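Local coordinates for probable transcriptional regulator, TetR family protein (Rhodococcus sp., PDB 3BJB) that probably binds operator DNA through a helix-turn-helix and regulates transcription as a TetR-family protein, at the interface of chains A and B. Sequence-based numbering; all coordinates share one arbitrary frame. Chains: chain A/B, Probable transcriptional regulator, TetR family protein.

The interface of chains A and B. Residues chain A 169, 190, 193-194, 197; chain B 161, 164-165, 168.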
ATOM      1  N   LEU A 169      -2.360  -8.543   0.272  1.00 68.10           N
ATOM      2  CA  LEU A 169      -1.315  -8.757  -0.729  1.00 67.43           C
ATOM      3  C   LEU A 169      -1.802  -8.280  -2.097  1.00 66.94           C
ATOM      4  O   LEU A 169      -1.096  -7.558  -2.787  1.00 67.28           O
ATOM      5  CB  LEU A 169      -0.872 -10.233  -0.781  1.00 66.75           C
ATOM      6  CG  LEU A 169       0.103 -10.659  -1.896  1.00 67.56           C
ATOM      7  CD1 LEU A 169       1.337  -9.740  -1.998  1.00 67.73           C
ATOM      8  CD2 LEU A 169       0.565 -12.068  -1.703  1.00 67.41           C
ATOM      9  N   ASP A 190       2.060 -13.358  -9.596  1.00 68.67           N
ATOM     10  CA  ASP A 190       2.228 -13.234  -8.140  1.00 69.83           C
ATOM     11  C   ASP A 190       0.975 -13.549  -7.353  1.00 69.62           C
ATOM     12  O   ASP A 190       1.066 -14.023  -6.221  1.00 70.03           O
ATOM     13  CB  ASP A 190       2.681 -11.834  -7.745  1.00 70.81           C
ATOM     14  CG  ASP A 190       3.965 -11.417  -8.426  1.00 71.60           C
ATOM     15  OD1 ASP A 190       4.645 -12.264  -9.025  1.00 71.31           O
ATOM     16  OD2 ASP A 190       4.300 -10.214  -8.338  1.00 73.66           O
ATOM     17  N   ARG A 193       0.784 -17.409  -7.161  1.00 70.73           N
ATOM     18  CA  ARG A 193       1.625 -17.921  -6.066  1.00 69.66           C
ATOM     19  C   ARG A 193       0.947 -17.595  -4.753  1.00 67.59           C
ATOM     20  O   ARG A 193       0.578 -18.498  -4.008  1.00 66.29           O
ATOM     21  CB  ARG A 193       3.046 -17.334  -6.092  1.00 71.16           C
ATOM     22  CG  ARG A 193       3.915 -17.640  -7.335  1.00 72.61           C
ATOM     23  CD  ARG A 193       4.448 -19.090  -7.388  1.00 74.58           C
ATOM     24  NE  ARG A 193       4.756 -19.621  -6.059  1.00 75.68           N
ATOM     25  CZ  ARG A 193       4.750 -20.915  -5.744  1.00 76.63           C
ATOM     26  NH1 ARG A 193       5.035 -21.292  -4.502  1.00 77.55           N
ATOM     27  NH2 ARG A 193       4.455 -21.837  -6.653  1.00 75.92           N
ATOM     28  N   ALA A 194       0.755 -16.301  -4.508  1.00 66.49           N
ATOM     29  CA  ALA A 194       0.093 -15.800  -3.308  1.00 65.33           C
ATOM     30  C   ALA A 194      -1.097 -16.677  -2.905  1.00 65.96           C
ATOM     31  O   ALA A 194      -1.187 -17.120  -1.751  1.00 64.38           O
ATOM     32  CB  ALA A 194      -0.350 -14.396  -3.532  1.00 64.94           C
ATOM     33  N   LEU A 197       0.122 -20.270  -2.097  1.00 65.69           N
ATOM     34  CA  LEU A 197       0.956 -20.309  -0.909  1.00 64.15           C
ATOM     35  C   LEU A 197       0.156 -19.970   0.333  1.00 64.32           C
ATOM     36  O   LEU A 197       0.263 -20.667   1.337  1.00 64.30           O
ATOM     37  CB  LEU A 197       2.151 -19.371  -1.037  1.00 63.34           C
ATOM     38  CG  LEU A 197       3.368 -19.813  -1.835  1.00 62.78           C
ATOM     39  CD1 LEU A 197       4.379 -18.675  -1.842  1.00 62.10           C
ATOM     40  CD2 LEU A 197       3.970 -21.081  -1.226  1.00 62.30           C
TER
ATOM     41  N   THR B 161      10.844 -14.639  -5.099  1.00 63.61           N
ATOM     42  CA  THR B 161       9.415 -14.484  -5.324  1.00 64.60           C
ATOM     43  C   THR B 161       8.704 -14.424  -3.981  1.00 64.35           C
ATOM     44  O   THR B 161       8.053 -13.419  -3.677  1.00 66.39           O
ATOM     45  CB  THR B 161       8.888 -15.621  -6.265  1.00 64.77           C
ATOM     46  OG1 THR B 161       9.415 -15.420  -7.578  1.00 64.43           O
ATOM     47  CG2 THR B 161       7.379 -15.644  -6.350  1.00 64.81           C
ATOM     48  N   ARG B 164       9.222 -11.329  -2.235  1.00 67.18           N
ATOM     49  CA  ARG B 164       8.682 -10.146  -2.894  1.00 67.62           C
ATOM     50  C   ARG B 164       7.217 -10.085  -2.491  1.00 67.21           C
ATOM     51  O   ARG B 164       6.722  -9.033  -2.112  1.00 67.38           O
ATOM     52  CB  ARG B 164       8.868 -10.221  -4.420  1.00 68.16           C
ATOM     53  CG  ARG B 164       8.949  -8.827  -5.114  1.00 69.12           C
ATOM     54  CD  ARG B 164       8.654  -8.851  -6.640  1.00 68.07           C
ATOM     55  NE  ARG B 164       8.978 -10.162  -7.182  1.00 68.17           N
ATOM     56  CZ  ARG B 164       8.071 -11.012  -7.640  1.00 67.42           C
ATOM     57  NH1 ARG B 164       6.800 -10.650  -7.655  1.00 66.48           N
ATOM     58  NH2 ARG B 164       8.436 -12.209  -8.077  1.00 66.66           N
ATOM     59  N   LEU B 165       6.547 -11.240  -2.519  1.00 66.70           N
ATOM     60  CA  LEU B 165       5.202 -11.370  -1.942  1.00 66.04           C
ATOM     61  C   LEU B 165       5.099 -10.935  -0.451  1.00 66.79           C
ATOM     62  O   LEU B 165       4.120 -10.306  -0.050  1.00 65.52           O
ATOM     63  CB  LEU B 165       4.685 -12.796  -2.126  1.00 64.64           C
ATOM     64  CG  LEU B 165       4.475 -13.299  -3.569  1.00 63.52           C
ATOM     65  CD1 LEU B 165       4.007 -14.762  -3.571  1.00 64.14           C
ATOM     66  CD2 LEU B 165       3.486 -12.470  -4.325  1.00 62.77           C
ATOM     67  N   GLN B 168       5.494  -7.125   0.093  1.00 72.68           N
ATOM     68  CA  GLN B 168       4.293  -6.561  -0.535  1.00 74.02           C
ATOM     69  C   GLN B 168       3.137  -6.601   0.442  1.00 71.95           C
ATOM     70  O   GLN B 168       2.687  -5.554   0.902  1.00 71.93           O
ATOM     71  CB  GLN B 168       3.960  -7.223  -1.896  1.00 76.10           C
ATOM     72  CG  GLN B 168       4.254  -6.301  -3.140  1.00 79.97           C
ATOM     73  CD  GLN B 168       4.140  -4.759  -2.833  1.00 81.78           C
ATOM     74  OE1 GLN B 168       3.088  -4.132  -3.062  1.00 82.87           O
ATOM     75  NE2 GLN B 168       5.232  -4.167  -2.304  1.00 82.54           N
TER
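B:Leu165 pushes its isobutyl group into the groove between two helices of chain A, 157-178 carrying A:Leu169 and 184-198 carrying A:Asp190, A:Arg193 and A:Ala194. The pairing is of the kind by which TetR-family regulators dimerise, the two C-terminal helices of each subunit packing two-fold symmetrically; the dimer is therefore likely to be the functional form, and the same contact recurs with the chains exchanged. Packing is tight around the two methyls of B:Leu165. With CG anti to its carbonyl carbon (chi1 -63°), the side chain forks over helix 184-198. CD1 lies 3.7 Å from both A:Arg193 CB and A:Ala194 N, resting at the latter on the helix backbone. CD2 sits 3.6 Å from A:Asp190 CB and reaches A:Leu169 CD2 at 3.9 Å. The other methyl of A:Leu169, CD1, turns to helix 157-179 of chain B, meeting the backbone carbonyl oxygen B:Leu165 O at 3.4 Å and the side-chain carbon B:Gln168 CB at 3.6 Å.

Polar groups border this apolar centre. B:Arg164 NH1 forms a salt bridge with A:Asp190 OD2 at 2.6 Å; this pairing is electrostatic, for no N-H is aimed at OD2. The second carboxylate oxygen, A:Asp190 OD1, is 3.0 Å from B:Arg164 NH1. The carboxylate thus faces one end of the guanidinium instead of pairing with both terminal nitrogens; its carbon lies at the guanidinium edge, in plane, while the two planes are 38° apart. The bend of B:Arg164 at chi3 (-26°) swings its head back towards the aspartate. Replacing A:Asp190 by an alanine is likely to leave the B:Arg164 guanidinium without its countercharge and free to turn. Contact is looser at the B:Thr161 end, where its methyl CG2 comes only within 4.1 Å of A:Arg193 CG. A:Arg193 bends at chi2 and chi3, carrying its guanidinium away from B:Leu165 and leaving the aliphatic base of the side chain to make the contact.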